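Local atomic coordinates of virulence sensor protein BvgS (Bordetella pertussis, PDB entry 6ZJ8), a protein that acts as a virulence sensor histidine kinase, its PAS domain probably taking part in passing signals on to the kinase. Residues D55-T60 and G133-I138; D51-T56 and E86-R91. One frame throughout, in Å; residues are numbered along the deposited sequence.

Interaction 1: D55-T60 and G133-I138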
loop_
_atom_site.group_PDB
_atom_site.type_symbol
_atom_site.label_atom_id
_atom_site.label_comp_id
_atom_site.label_asym_id
_atom_site.label_seq_id
_atom_site.Cartn_x
_atom_site.Cartn_y
_atom_site.Cartn_z
ATOM N N ASP A 55 -3.990 5.321 -6.704
ATOM C CA ASP A 55 -3.808 6.707 -7.120
ATOM C C ASP A 55 -2.408 7.229 -6.820
ATOM O O ASP A 55 -1.978 8.203 -7.445
ATOM C CB ASP A 55 -4.853 7.599 -6.449
ATOM C CG ASP A 55 -6.239 7.435 -7.053
ATOM O OD1 ASP A 55 -6.389 6.642 -8.007
ATOM O OD2 ASP A 55 -7.180 8.102 -6.574
ATOM N N THR A 56 -1.690 6.614 -5.879
ATOM C CA THR A 56 -0.285 6.957 -5.696
ATOM C C THR A 56 0.468 6.869 -7.016
ATOM O O THR A 56 1.356 7.684 -7.295
ATOM C CB THR A 56 0.356 6.025 -4.665
ATOM O OG1 THR A 56 -0.225 6.261 -3.377
ATOM C CG2 THR A 56 1.869 6.249 -4.599
ATOM N N PHE A 57 0.114 5.889 -7.847
ATOM C CA PHE A 57 0.798 5.627 -9.105
ATOM C C PHE A 57 -0.017 6.040 -10.321
ATOM O O PHE A 57 0.481 5.936 -11.447
ATOM C CB PHE A 57 1.150 4.138 -9.196
ATOM C CG PHE A 57 1.780 3.595 -7.947
ATOM C CD1 PHE A 57 3.145 3.704 -7.741
ATOM C CD2 PHE A 57 1.008 2.984 -6.974
ATOM C CE1 PHE A 57 3.728 3.208 -6.590
ATOM C CE2 PHE A 57 1.585 2.488 -5.821
ATOM C CZ PHE A 57 2.946 2.601 -5.629
ATOM N N GLY A 58 -1.251 6.499 -10.129
ATOM C CA GLY A 58 -2.064 6.928 -11.249
ATOM C C GLY A 58 -2.531 5.808 -12.149
ATOM O O GLY A 58 -2.709 6.028 -13.351
ATOM N N VAL A 59 -2.740 4.610 -11.602
ATOM C CA VAL A 59 -3.208 3.477 -12.392
ATOM C C VAL A 59 -4.565 3.011 -11.880
ATOM O O VAL A 59 -5.073 3.518 -10.875
ATOM C CB VAL A 59 -2.196 2.313 -12.373
ATOM C CG1 VAL A 59 -0.843 2.773 -12.891
ATOM C CG2 VAL A 59 -2.073 1.720 -10.972
ATOM N N THR A 60 -5.155 2.043 -12.573
ATOM C CA THR A 60 -6.432 1.451 -12.205
ATOM C C THR A 60 -6.207 0.045 -11.666
ATOM O O THR A 60 -5.102 -0.504 -11.725
ATOM C CB THR A 60 -7.383 1.410 -13.407
ATOM O OG1 THR A 60 -6.795 0.632 -14.456
ATOM C CG2 THR A 60 -7.667 2.811 -13.922
ATOM N N GLY A 133 -1.008 -5.505 3.781
ATOM C CA GLY A 133 0.030 -4.507 3.945
ATOM C C GLY A 133 -0.386 -3.153 3.416
ATOM O O GLY A 133 -1.488 -2.970 2.892
ATOM N N GLY A 134 0.529 -2.202 3.565
ATOM C CA GLY A 134 0.296 -0.847 3.114
ATOM C C GLY A 134 1.361 0.073 3.672
ATOM O O GLY A 134 2.395 -0.376 4.172
ATOM N N TRP A 135 1.089 1.372 3.582
ATOM C CA TRP A 135 2.022 2.353 4.117
ATOM C C TRP A 135 1.276 3.641 4.431
ATOM O O TRP A 135 0.145 3.855 3.986
ATOM C CB TRP A 135 3.178 2.615 3.143
ATOM C CG TRP A 135 2.755 3.212 1.837
ATOM C CD1 TRP A 135 2.629 4.540 1.544
ATOM C CD2 TRP A 135 2.413 2.503 0.638
ATOM N NE1 TRP A 135 2.227 4.701 0.239
ATOM C CE2 TRP A 135 2.088 3.467 -0.339
ATOM C CE3 TRP A 135 2.349 1.150 0.297
ATOM C CZ2 TRP A 135 1.704 3.119 -1.633
ATOM C CZ3 TRP A 135 1.968 0.807 -0.990
ATOM C CH2 TRP A 135 1.650 1.788 -1.938
ATOM N N ILE A 136 1.932 4.492 5.215
ATOM C CA ILE A 136 1.421 5.805 5.589
ATOM C C ILE A 136 2.435 6.842 5.129
ATOM O O ILE A 136 3.627 6.729 5.438
ATOM C CB ILE A 136 1.184 5.920 7.106
ATOM C CG1 ILE A 136 0.288 4.785 7.603
ATOM C CG2 ILE A 136 0.570 7.283 7.452
ATOM C CD1 ILE A 136 0.138 4.755 9.102
ATOM N N ASP A 137 1.968 7.842 4.392
ATOM C CA ASP A 137 2.836 8.923 3.930
ATOM C C ASP A 137 3.064 9.877 5.098
ATOM O O ASP A 137 2.194 10.680 5.444
ATOM C CB ASP A 137 2.215 9.627 2.730
ATOM C CG ASP A 137 3.172 10.596 2.062
ATOM O OD1 ASP A 137 4.090 11.099 2.744
ATOM O OD2 ASP A 137 3.005 10.860 0.854
ATOM N N ILE A 138 4.246 9.784 5.714
ATOM C CA ILE A 138 4.557 10.626 6.866
ATOM C C ILE A 138 4.789 12.065 6.424
ATOM O O ILE A 138 4.364 13.013 7.095
ATOM C CB ILE A 138 5.775 10.067 7.622
ATOM C CG1 ILE A 138 5.539 8.610 8.033
ATOM C CG2 ILE A 138 6.091 10.930 8.842
ATOM C CD1 ILE A 138 4.356 8.410 8.966
HETATM O O HOH W 1 1.274 7.103 -1.158
#
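Trp135 reaches from strand 128-137 toward helix 51-57 and meets its last turn with the six-membered side of the indole. Its outermost carbon, CH2, lies 3.9 Å from Phe57 CE2. The two side chains approach from opposite directions, and each finds the other at its edge, near the ring plane, so the contact is apolar and edge to edge instead of a stack. Trp135 points at the helix, and a first torsion of 63° sets CG between the backbone N and the carbonyl carbon, turning the six-membered ring to Phe57 and NE1 to a water.

Thr56 adds a polar side to the meeting. Its OG1 touches the indole edge, 4.1 Å from Trp135 CZ2. Thr56 OG1 and Trp135 NE1 stand 4.6 Å apart, and the water spans that distance. Lying in the indole plane, it accepts from Trp135 NE1 at 2.9 Å and donates to Thr56 OG1 at 2.8 Å. The same hydroxyl has a second bond, to Ala52 within the helix. Because OG1 lies anti to the carbonyl carbon (chi1 -66°), the methyl takes the other branch, and Thr56 CG2 sits 3.8 Å above the plane of the Phe57 ring, over its centre.

A Schellman motif ends the helix, with Gly58, at positive phi, as its C-prime residue and Val59 N turned back to Leu54 O. The strand also ends close by, where Asp137 OD1 caps the following helix at Glu140 N. The whole is characteristic of the PAS fold, in which short helices pack on one side of a five-stranded antiparallel sheet of order 2-1-5-4-3. Trp135, on the middle strand, meets the rings of Tyr53 and Phe87 besides Phe57, an aromatic layer in a region where many relatives bind ligands or cofactors.

Interaction 2: D51-T56 and E86-R91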
loop_
_atom_site.group_PDB
_atom_site.type_symbol
_atom_site.label_atom_id
_atom_site.label_comp_id
_atom_site.label_asym_id
_atom_site.label_seq_id
_atom_site.Cartn_x
_atom_site.Cartn_y
_atom_site.Cartn_z
ATOM N N ASP A 51 -8.015 2.743 -3.407
ATOM C CA ASP A 51 -7.712 3.836 -4.324
ATOM C C ASP A 51 -6.517 4.656 -3.858
ATOM O O ASP A 51 -5.832 5.269 -4.682
ATOM C CB ASP A 51 -8.933 4.737 -4.483
ATOM C CG ASP A 51 -10.080 4.046 -5.185
ATOM O OD1 ASP A 51 -9.874 2.934 -5.720
ATOM O OD2 ASP A 51 -11.187 4.617 -5.199
ATOM N N ALA A 52 -6.255 4.692 -2.549
ATOM C CA ALA A 52 -5.049 5.358 -2.068
ATOM C C ALA A 52 -3.807 4.680 -2.627
ATOM O O ALA A 52 -2.842 5.348 -3.017
ATOM C CB ALA A 52 -5.020 5.358 -0.541
ATOM N N TYR A 53 -3.821 3.347 -2.680
ATOM C CA TYR A 53 -2.750 2.603 -3.330
ATOM C C TYR A 53 -2.674 2.951 -4.812
ATOM O O TYR A 53 -1.636 3.407 -5.309
ATOM C CB TYR A 53 -2.989 1.102 -3.132
ATOM C CG TYR A 53 -1.875 0.218 -3.636
ATOM C CD1 TYR A 53 -1.685 0.013 -4.993
ATOM C CD2 TYR A 53 -1.023 -0.424 -2.750
ATOM C CE1 TYR A 53 -0.666 -0.793 -5.455
ATOM C CE2 TYR A 53 -0.004 -1.234 -3.203
ATOM C CZ TYR A 53 0.171 -1.416 -4.555
ATOM O OH TYR A 53 1.184 -2.226 -5.009
ATOM N N LEU A 54 -3.780 2.753 -5.532
ATOM C CA LEU A 54 -3.767 2.900 -6.984
ATOM C C LEU A 54 -3.439 4.327 -7.404
ATOM O O LEU A 54 -2.693 4.539 -8.367
ATOM C CB LEU A 54 -5.119 2.474 -7.556
ATOM C CG LEU A 54 -5.514 1.023 -7.279
ATOM C CD1 LEU A 54 -6.942 0.751 -7.728
ATOM C CD2 LEU A 54 -4.536 0.078 -7.969
ATOM N N ASP A 55 -3.990 5.321 -6.704
ATOM C CA ASP A 55 -3.808 6.707 -7.120
ATOM C C ASP A 55 -2.408 7.229 -6.820
ATOM O O ASP A 55 -1.978 8.203 -7.445
ATOM C CB ASP A 55 -4.853 7.599 -6.449
ATOM C CG ASP A 55 -6.239 7.435 -7.053
ATOM O OD1 ASP A 55 -6.389 6.642 -8.007
ATOM O OD2 ASP A 55 -7.180 8.102 -6.574
ATOM N N THR A 56 -1.690 6.614 -5.879
ATOM C CA THR A 56 -0.285 6.957 -5.696
ATOM C C THR A 56 0.468 6.869 -7.016
ATOM O O THR A 56 1.356 7.684 -7.295
ATOM C CB THR A 56 0.356 6.025 -4.665
ATOM O OG1 THR A 56 -0.225 6.261 -3.377
ATOM C CG2 THR A 56 1.869 6.249 -4.599
ATOM N N GLU A 86 9.321 -0.130 -4.440
ATOM C CA GLU A 86 9.877 0.733 -3.404
ATOM C C GLU A 86 8.920 0.872 -2.223
ATOM O O GLU A 86 9.351 0.860 -1.063
ATOM C CB GLU A 86 10.214 2.101 -4.001
ATOM C CG GLU A 86 11.359 2.054 -5.009
ATOM C CD GLU A 86 11.497 3.332 -5.817
ATOM O OE1 GLU A 86 12.145 3.291 -6.886
ATOM O OE2 GLU A 86 10.959 4.377 -5.391
ATOM N N PHE A 87 7.620 0.995 -2.493
ATOM C CA PHE A 87 6.655 1.171 -1.415
ATOM C C PHE A 87 6.368 -0.125 -0.670
ATOM O O PHE A 87 5.983 -0.086 0.504
ATOM C CB PHE A 87 5.346 1.735 -1.965
ATOM C CG PHE A 87 5.432 3.174 -2.371
ATOM C CD1 PHE A 87 5.814 3.524 -3.653
ATOM C CD2 PHE A 87 5.130 4.180 -1.468
ATOM C CE1 PHE A 87 5.891 4.851 -4.027
ATOM C CE2 PHE A 87 5.204 5.507 -1.837
ATOM C CZ PHE A 87 5.585 5.844 -3.116
ATOM N N LEU A 88 6.535 -1.269 -1.326
ATOM C CA LEU A 88 6.260 -2.552 -0.700
ATOM C C LEU A 88 7.475 -3.026 0.087
ATOM O O LEU A 88 8.556 -2.434 0.037
ATOM C CB LEU A 88 5.874 -3.588 -1.755
ATOM C CG LEU A 88 4.684 -3.203 -2.632
ATOM C CD1 LEU A 88 4.593 -4.135 -3.819
ATOM C CD2 LEU A 88 3.394 -3.232 -1.835
ATOM N N LEU A 89 7.286 -4.114 0.824
ATOM C CA LEU A 89 8.347 -4.746 1.589
ATOM C C LEU A 89 8.754 -6.054 0.923
ATOM O O LEU A 89 7.947 -6.709 0.256
ATOM C CB LEU A 89 7.908 -5.009 3.030
ATOM C CG LEU A 89 7.610 -3.769 3.875
ATOM C CD1 LEU A 89 7.266 -4.168 5.300
ATOM C CD2 LEU A 89 8.789 -2.806 3.858
ATOM N N THR A 90 10.018 -6.424 1.110
ATOM C CA THR A 90 10.540 -7.642 0.510
ATOM C C THR A 90 9.807 -8.864 1.055
ATOM O O THR A 90 9.258 -8.852 2.163
ATOM C CB THR A 90 12.043 -7.762 0.776
ATOM O OG1 THR A 90 12.682 -6.511 0.494
ATOM C CG2 THR A 90 12.658 -8.840 -0.103
ATOM N N ARG A 91 9.795 -9.929 0.257
ATOM C CA ARG A 91 9.088 -11.163 0.597
ATOM C C ARG A 91 10.026 -12.040 1.420
ATOM O O ARG A 91 10.941 -12.670 0.883
ATOM C CB ARG A 91 8.616 -11.867 -0.672
ATOM C CG ARG A 91 7.624 -12.999 -0.439
ATOM C CD ARG A 91 7.021 -13.501 -1.748
ATOM N NE ARG A 91 8.028 -14.045 -2.658
ATOM C CZ ARG A 91 8.505 -15.286 -2.601
ATOM N NH1 ARG A 91 8.078 -16.128 -1.669
ATOM N NH2 ARG A 91 9.417 -15.683 -3.477
#
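Leu88 lays its two methyls against the hydroxyl end of Tyr53, the side chains meeting at about a right angle. CD2 is 4.0 Å from Tyr53 OH and 4.2 Å from Tyr53 CE2, at the rim of the phenol and near its plane, while CD1 lies 4.1 Å from Tyr53 OH. A chi1 of -174° swings the phenol away from the backbone N of Tyr53, carrying OH across to Leu88 over a wide gap, for even the nearest CA atoms of the two segments, those of Tyr53 and Phe87, are 9.7 Å apart.

The second touch differs in kind. Thr56 CG2 is a methyl over one face of the Phe87 ring, displaced toward CZ and 4.0 Å from it, the two side chains approaching from opposite directions. The hydroxyl of Thr56 meets the Ala52 carbonyl nearly in line with the C=O bond (161°), which holds the first torsion and so keeps CG2 pointed at Phe87.

Helix 51-57 thus faces the end of helix 79-87, where Leu88 is the first residue to leave helical geometry. Phe87 also packs on Val105 and Val114 of strands 99-107 and 110-122, Tyr53 on Met46 of strand 46-49, and Leu88 on Ile69 in a loop.

Both contacts start from helix 51-57; their segments overlap at Asp55 and Thr56, and Thr56 takes part in both. Following the chain, interaction 2 closes first, bringing the end of helix 79-87 back after 29 intervening residues that contain no strand. Interaction 1 closes after 72 residues, once strands 99-107 and 110-122 have been laid down; the shorter loop therefore lies largely inside the longer. Their centres are about 5 Å apart, and Phe57 CZ comes within 3.6 Å of Phe87 CD1. Interaction 2 ties helix 51-57 to the end of helix 79-87, interaction 1 ties it to strand 128-137, and helix 79-87 meets that strand where Trp135 CE2 lies 3.3 Å from Phe87 CD2.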